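Long-range contacts in VP1 (Polyomavirus HPyV7, PDB 4PCH), which probably serves as the major structural protein of the icosahedral viral capsid, here as a jelly-roll pentamer, and takes part in attachment to host cells: residues T79-R87 with N214-F222; T90-M98 with V254-F262. All blocks are in the same frame, centred on the assembly; numbering follows the deposited sequence.

Interaction 1 of 2, residues T79-R87 with N214-F222; sequences TMIVWEAYR and NGVGILCTF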
# COMPACT_ATOMS: atom_id res chain seq x y z
N THR B 79 14.80 -21.09 -41.88
CA THR B 79 14.99 -20.18 -40.76
C THR B 79 14.95 -18.72 -41.20
O THR B 79 15.23 -18.38 -42.36
CB THR B 79 16.34 -20.43 -40.05
OG1 THR B 79 17.39 -19.94 -40.87
CG2 THR B 79 16.56 -21.94 -39.80
N MET B 80 14.58 -17.85 -40.28
CA MET B 80 14.75 -16.44 -40.52
C MET B 80 15.16 -15.68 -39.27
O MET B 80 14.92 -16.12 -38.15
CB MET B 80 13.50 -15.81 -41.16
CG MET B 80 12.29 -15.67 -40.29
SD MET B 80 10.83 -14.83 -40.99
CE MET B 80 11.52 -13.81 -42.30
N ILE B 81 15.76 -14.53 -39.50
CA ILE B 81 16.10 -13.60 -38.42
C ILE B 81 15.00 -12.56 -38.26
O ILE B 81 14.59 -11.93 -39.24
CB ILE B 81 17.43 -12.87 -38.74
CG1 ILE B 81 18.58 -13.86 -38.90
CG2 ILE B 81 17.78 -11.91 -37.61
CD1 ILE B 81 19.84 -13.23 -39.44
N VAL B 82 14.53 -12.36 -37.03
CA VAL B 82 13.54 -11.31 -36.73
C VAL B 82 14.01 -10.49 -35.53
O VAL B 82 14.86 -10.94 -34.75
CB VAL B 82 12.15 -11.92 -36.38
CG1 VAL B 82 11.60 -12.73 -37.53
CG2 VAL B 82 12.24 -12.82 -35.15
N TRP B 83 13.45 -9.30 -35.39
CA TRP B 83 13.64 -8.49 -34.19
C TRP B 83 12.86 -9.10 -33.04
O TRP B 83 11.69 -9.47 -33.18
CB TRP B 83 13.16 -7.08 -34.41
CG TRP B 83 14.01 -6.29 -35.36
CD1 TRP B 83 13.64 -5.81 -36.59
CD2 TRP B 83 15.34 -5.82 -35.12
NE1 TRP B 83 14.67 -5.11 -37.14
CE2 TRP B 83 15.73 -5.10 -36.27
CE3 TRP B 83 16.26 -5.96 -34.07
CZ2 TRP B 83 16.99 -4.51 -36.39
CZ3 TRP B 83 17.50 -5.36 -34.18
CH2 TRP B 83 17.86 -4.65 -35.33
N GLU B 84 13.54 -9.21 -31.90
CA GLU B 84 12.96 -9.69 -30.64
C GLU B 84 13.01 -8.57 -29.60
O GLU B 84 14.10 -8.07 -29.26
CB GLU B 84 13.76 -10.90 -30.15
CG GLU B 84 13.34 -11.46 -28.80
CD GLU B 84 14.39 -12.39 -28.19
OE1 GLU B 84 15.49 -12.53 -28.78
OE2 GLU B 84 14.12 -12.95 -27.10
N ALA B 85 11.84 -8.17 -29.09
CA ALA B 85 11.77 -7.12 -28.09
C ALA B 85 11.85 -7.81 -26.73
O ALA B 85 10.97 -8.59 -26.38
CB ALA B 85 10.49 -6.31 -28.23
N TYR B 86 12.93 -7.55 -26.00
CA TYR B 86 13.23 -8.28 -24.76
C TYR B 86 13.05 -7.46 -23.49
O TYR B 86 13.06 -8.01 -22.39
CB TYR B 86 14.64 -8.89 -24.82
CG TYR B 86 15.75 -7.87 -24.98
CD1 TYR B 86 16.18 -7.47 -26.23
CD2 TYR B 86 16.36 -7.30 -23.87
CE1 TYR B 86 17.19 -6.53 -26.38
CE2 TYR B 86 17.37 -6.38 -24.00
CZ TYR B 86 17.79 -5.99 -25.25
OH TYR B 86 18.79 -5.06 -25.33
N ARG B 87 12.84 -6.15 -23.63
CA ARG B 87 12.74 -5.27 -22.46
C ARG B 87 12.08 -4.00 -22.91
O ARG B 87 12.25 -3.57 -24.05
CB ARG B 87 14.16 -5.00 -21.92
CG ARG B 87 14.33 -3.96 -20.84
CD ARG B 87 15.68 -4.13 -20.10
NE ARG B 87 16.85 -3.70 -20.86
CZ ARG B 87 17.25 -2.42 -20.99
NH1 ARG B 87 16.56 -1.43 -20.44
NH2 ARG B 87 18.34 -2.13 -21.69
N ASN B 214 11.47 -19.33 -21.13
CA ASN B 214 12.55 -19.82 -21.97
C ASN B 214 13.55 -18.75 -22.45
O ASN B 214 14.40 -19.03 -23.29
CB ASN B 214 11.95 -20.52 -23.19
CG ASN B 214 10.99 -21.62 -22.79
OD1 ASN B 214 9.90 -21.75 -23.34
ND2 ASN B 214 11.38 -22.40 -21.80
N GLY B 215 13.46 -17.53 -21.92
CA GLY B 215 14.35 -16.45 -22.33
C GLY B 215 13.91 -15.70 -23.59
O GLY B 215 14.67 -14.87 -24.09
N VAL B 216 12.71 -15.97 -24.09
CA VAL B 216 12.24 -15.40 -25.38
C VAL B 216 11.27 -14.24 -25.20
O VAL B 216 10.25 -14.33 -24.48
CB VAL B 216 11.59 -16.49 -26.28
CG1 VAL B 216 11.25 -15.93 -27.66
CG2 VAL B 216 12.50 -17.71 -26.42
N GLY B 217 11.58 -13.13 -25.85
CA GLY B 217 10.76 -11.95 -25.81
C GLY B 217 9.69 -11.97 -26.88
O GLY B 217 9.34 -13.01 -27.40
N ILE B 218 9.22 -10.79 -27.24
CA ILE B 218 8.19 -10.62 -28.25
C ILE B 218 8.87 -10.72 -29.62
O ILE B 218 9.85 -10.04 -29.88
CB ILE B 218 7.54 -9.24 -28.15
CG1 ILE B 218 6.83 -9.04 -26.80
CG2 ILE B 218 6.58 -9.02 -29.31
CD1 ILE B 218 5.86 -10.14 -26.44
N LEU B 219 8.35 -11.58 -30.48
CA LEU B 219 8.93 -11.78 -31.80
C LEU B 219 8.18 -10.93 -32.79
O LEU B 219 7.00 -11.18 -33.09
CB LEU B 219 8.90 -13.25 -32.18
CG LEU B 219 9.62 -14.20 -31.21
CD1 LEU B 219 9.31 -15.63 -31.61
CD2 LEU B 219 11.12 -13.93 -31.17
N CYS B 220 8.85 -9.89 -33.29
CA CYS B 220 8.19 -8.89 -34.11
C CYS B 220 8.30 -9.32 -35.57
O CYS B 220 8.96 -8.66 -36.38
CB CYS B 220 8.85 -7.54 -33.88
SG CYS B 220 8.62 -6.89 -32.20
N THR B 221 7.61 -10.40 -35.91
CA THR B 221 7.86 -11.10 -37.16
C THR B 221 7.35 -10.35 -38.37
O THR B 221 7.75 -10.65 -39.49
CB THR B 221 7.24 -12.50 -37.17
OG1 THR B 221 5.83 -12.40 -37.06
CG2 THR B 221 7.76 -13.34 -35.99
N PHE B 222 6.42 -9.41 -38.15
CA PHE B 222 5.86 -8.62 -39.25
C PHE B 222 6.67 -7.37 -39.52
O PHE B 222 6.27 -6.58 -40.38
CB PHE B 222 4.40 -8.21 -38.98
CG PHE B 222 3.47 -9.36 -38.69
CD1 PHE B 222 3.66 -10.61 -39.23
CD2 PHE B 222 2.33 -9.14 -37.92
CE1 PHE B 222 2.77 -11.64 -38.97
CE2 PHE B 222 1.44 -10.15 -37.67
CZ PHE B 222 1.65 -11.40 -38.19
O HOH W 1 11.54 -8.37 -37.28

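Interaction 2 of 2, residues T90-M98 with V254-F262; sequences TELLFAPQM and VQAGYGRFF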
# COMPACT_ATOMS: atom_id res chain seq x y z
N THR B 90 8.30 1.97 -19.65
CA THR B 90 7.08 2.73 -19.95
C THR B 90 6.79 3.67 -18.79
O THR B 90 7.07 3.33 -17.63
CB THR B 90 5.88 1.80 -20.29
OG1 THR B 90 4.74 2.62 -20.66
CG2 THR B 90 5.52 0.90 -19.08
N GLU B 91 6.32 4.89 -19.10
CA GLU B 91 6.06 5.92 -18.09
C GLU B 91 4.80 6.67 -18.47
O GLU B 91 4.60 7.03 -19.62
CB GLU B 91 7.16 7.00 -18.04
CG GLU B 91 8.59 6.60 -17.78
CD GLU B 91 9.56 7.80 -17.85
OE1 GLU B 91 9.21 8.94 -17.34
OE2 GLU B 91 10.68 7.58 -18.40
N LEU B 92 3.95 6.95 -17.49
CA LEU B 92 2.81 7.84 -17.68
C LEU B 92 3.25 9.29 -17.49
O LEU B 92 3.98 9.62 -16.56
CB LEU B 92 1.74 7.51 -16.62
CG LEU B 92 0.39 8.20 -16.76
CD1 LEU B 92 -0.24 7.96 -18.12
CD2 LEU B 92 -0.53 7.65 -15.67
N LEU B 93 2.77 10.16 -18.37
CA LEU B 93 3.03 11.58 -18.25
C LEU B 93 1.82 12.26 -17.61
O LEU B 93 0.67 12.16 -18.12
CB LEU B 93 3.28 12.20 -19.64
CG LEU B 93 4.59 11.73 -20.32
CD1 LEU B 93 4.43 10.53 -21.21
CD2 LEU B 93 5.19 12.86 -21.11
N PHE B 94 2.03 12.92 -16.48
CA PHE B 94 0.91 13.54 -15.77
C PHE B 94 1.43 14.55 -14.76
O PHE B 94 2.54 14.40 -14.25
CB PHE B 94 0.06 12.48 -15.06
CG PHE B 94 -1.29 12.97 -14.65
CD1 PHE B 94 -2.19 13.40 -15.60
CD2 PHE B 94 -1.65 13.04 -13.30
CE1 PHE B 94 -3.42 13.87 -15.24
CE2 PHE B 94 -2.90 13.54 -12.93
CZ PHE B 94 -3.78 13.94 -13.91
N ALA B 95 0.65 15.60 -14.53
CA ALA B 95 0.94 16.65 -13.56
C ALA B 95 -0.17 16.72 -12.52
O ALA B 95 -1.32 16.33 -12.77
CB ALA B 95 1.07 17.97 -14.26
N PRO B 96 0.15 17.22 -11.33
CA PRO B 96 -0.93 17.45 -10.36
C PRO B 96 -1.97 18.44 -10.89
O PRO B 96 -1.60 19.47 -11.49
CB PRO B 96 -0.20 18.04 -9.16
CG PRO B 96 1.06 18.62 -9.74
CD PRO B 96 1.45 17.70 -10.83
N GLN B 97 -3.25 18.13 -10.64
CA GLN B 97 -4.35 18.97 -11.09
C GLN B 97 -4.91 19.76 -9.92
O GLN B 97 -5.42 19.18 -8.97
CB GLN B 97 -5.43 18.09 -11.69
CG GLN B 97 -4.95 17.19 -12.79
CD GLN B 97 -4.48 17.94 -14.02
OE1 GLN B 97 -5.18 18.84 -14.54
NE2 GLN B 97 -3.30 17.57 -14.52
N MET B 98 -4.88 21.08 -10.03
CA MET B 98 -5.28 21.97 -8.95
C MET B 98 -6.36 22.92 -9.48
O MET B 98 -7.53 22.54 -9.58
CB MET B 98 -4.03 22.73 -8.44
CG MET B 98 -2.91 21.85 -7.93
SD MET B 98 -3.25 21.34 -6.24
CE MET B 98 -2.90 22.86 -5.39
N VAL B 254 -13.93 12.78 -18.02
CA VAL B 254 -12.81 11.87 -17.80
C VAL B 254 -11.46 12.56 -17.96
O VAL B 254 -11.23 13.27 -18.96
CB VAL B 254 -12.90 10.64 -18.73
CG1 VAL B 254 -11.67 9.78 -18.59
CG2 VAL B 254 -14.17 9.88 -18.43
N GLN B 255 -10.58 12.34 -17.00
CA GLN B 255 -9.19 12.78 -17.07
C GLN B 255 -8.31 11.63 -17.44
O GLN B 255 -8.23 10.64 -16.70
CB GLN B 255 -8.71 13.34 -15.71
CG GLN B 255 -7.23 13.74 -15.67
CD GLN B 255 -6.97 15.00 -16.45
OE1 GLN B 255 -7.41 16.12 -16.05
NE2 GLN B 255 -6.29 14.86 -17.57
N ALA B 256 -7.64 11.76 -18.58
CA ALA B 256 -6.66 10.77 -18.98
C ALA B 256 -5.24 11.26 -18.73
O ALA B 256 -5.01 12.44 -18.46
CB ALA B 256 -6.84 10.42 -20.47
N GLY B 257 -4.28 10.36 -18.81
CA GLY B 257 -2.87 10.78 -18.85
C GLY B 257 -2.62 11.68 -20.05
O GLY B 257 -3.37 11.67 -21.01
N TYR B 258 -1.56 12.47 -19.98
CA TYR B 258 -1.16 13.33 -21.08
C TYR B 258 -0.54 12.55 -22.22
O TYR B 258 -0.40 13.05 -23.34
CB TYR B 258 -0.13 14.31 -20.57
CG TYR B 258 -0.61 15.29 -19.53
CD1 TYR B 258 -1.97 15.64 -19.40
CD2 TYR B 258 0.31 15.98 -18.76
CE1 TYR B 258 -2.36 16.61 -18.49
CE2 TYR B 258 -0.08 16.98 -17.87
CZ TYR B 258 -1.42 17.29 -17.74
OH TYR B 258 -1.76 18.29 -16.86
N GLY B 259 -0.08 11.36 -21.89
CA GLY B 259 0.59 10.47 -22.84
C GLY B 259 1.19 9.30 -22.09
O GLY B 259 1.33 9.33 -20.86
N ARG B 260 1.55 8.25 -22.82
CA ARG B 260 2.29 7.11 -22.24
C ARG B 260 3.52 6.85 -23.09
O ARG B 260 3.40 6.52 -24.28
CB ARG B 260 1.48 5.81 -22.07
CG ARG B 260 2.35 4.68 -21.52
CD ARG B 260 1.58 3.44 -21.12
NE ARG B 260 0.89 3.64 -19.83
CZ ARG B 260 1.45 3.45 -18.64
NH1 ARG B 260 2.73 3.08 -18.52
NH2 ARG B 260 0.76 3.65 -17.52
N PHE B 261 4.68 7.03 -22.46
CA PHE B 261 5.99 6.80 -23.07
C PHE B 261 6.31 5.32 -23.11
O PHE B 261 6.07 4.62 -22.14
CB PHE B 261 7.08 7.56 -22.28
CG PHE B 261 8.49 7.29 -22.74
CD1 PHE B 261 8.97 7.90 -23.88
CD2 PHE B 261 9.32 6.40 -22.05
CE1 PHE B 261 10.26 7.68 -24.33
CE2 PHE B 261 10.61 6.18 -22.49
CZ PHE B 261 11.08 6.80 -23.63
N PHE B 262 6.94 4.86 -24.20
CA PHE B 262 7.52 3.52 -24.27
C PHE B 262 8.90 3.63 -24.89
O PHE B 262 9.09 4.40 -25.84
CB PHE B 262 6.73 2.60 -25.21
CG PHE B 262 5.36 2.22 -24.73
CD1 PHE B 262 4.28 3.06 -24.93
CD2 PHE B 262 5.14 0.98 -24.10
CE1 PHE B 262 3.00 2.67 -24.54
CE2 PHE B 262 3.87 0.59 -23.71
CZ PHE B 262 2.79 1.45 -23.95
O HOH W 2 4.09 2.92 -15.95

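Interaction 1 of 2, residues T79-R87 with N214-F222
Glu-84 and Gly-217 meet through a side-chain-to-backbone bond: the amide of Gly-217 donates to Glu-84 OE2 (N to OE2 2.8 Å, 169° at the hydrogen) on the oxygen's anti lone pair. With CG anti to the backbone N (chi1 176°) and the chain extended beyond it, the carboxylate reaches past the strand pairing. OE2 also forms a salt bridge with Arg-267 and OE1 one with Arg-269, a setting that would probably keep the acid ionised. Between the backbones, Ala-85 and Ile-218 make an antiparallel hydrogen-bonded pair, Ala-85 N to Ile-218 O at 2.8 Å and Ile-218 N to Ala-85 O at 2.9 Å. Two residues along, past the non-hydrogen-bonded pair Glu-84/Leu-219, Cys-220 N donates to Trp-83 O at 2.9 Å. A water then takes over, accepting from Trp-83 N and donating to Cys-220 O, as Cys-220 centres an inverse gamma turn that bends the chain. Val-82 CG1 lies alongside Thr-221 CG2 at 4.2 Å, and Ala-85 CB packs on Ile-218 CB. The Trp-83 indole leads elsewhere, its NE1 bonded to Pro-69 O. Strand 79-93 is flanked by strand 208-219 and by strand 253-271, which shares backbone bonds with Val-82 and Glu-84, while Thr-12 of strand 9-27 touches Glu-84.

Interaction 2 of 2, residues T90-M98 with V254-F262
Thr-90 to Leu-92 pair antiparallel with Arg-260 to Phe-262, the short strand axes 4.6 Å apart at closest approach and 159° between their directions, with Glu-91 and Phe-261 as the hydrogen-bonded pair. Phe-261 O accepts twice, from Glu-91 N and from Thr-90 OG1 (2.8 Å to OG1), the two donors arriving from opposite faces of its carbonyl plane. Thr-90 OG1 stands anti to its own nitrogen (chi1 -176°), where it also accepts from Arg-260 NH1 at 3.0 Å; the hydroxyl lies in the guanidinium plane. The same oxygen sits over the centre of the Phe-262 ring, 3.7 Å above it. Arg-260 bends at chi3, laying one guanidinium face over Leu-92, and its NH2 forms a salt bridge with Asp-231. These strands belong to the jelly-roll of the VP1 coat protein, and beyond Leu-93 their pairing gives way to loop and side-chain contacts. Tyr-258 N donates to Leu-93 O at 2.9 Å, and the Tyr-258 ring receives the edge of Phe-94, with CD1 of Phe-94 over its centre and the planes at 51°. At the far end of the tyrosine, Gln-97 NE2 donates to Tyr-258 OH (2.9 Å), which lies in the amide plane; NE2 also bonds Ala-95 O, while Gln-97 OE1 is hydrogen-bonded to Ser-100 OG. Gln-255 brings its amide to the edge of the Phe-94 ring, NE2 to CE1 3.8 Å, and its OE1 accepts from Arg-43. A second subunit packs here: its Ile-133 contacts Tyr-258, and its Tyr-186 bonds Glu-91 OE1.

How the interactions relate
Both contacts use strand 79-93, interaction 1 its first part and interaction 2 its last, with centres about 30 Å apart and no touch between them beyond adjoining in sequence. Along the chain the order is 79-87, 90-98, 214-222, 254-262, so the two connections cross. Strand 253-271 pairs with strand 79-93 along both parts, and in interaction 1 strand 208-219 lies along its other edge, all within one antiparallel sheet. Interaction 2 lies nearer the chain centre, about 12 Å against 22 Å, and has nine residues within reach of a second subunit, linking the jelly-roll to pentamer assembly.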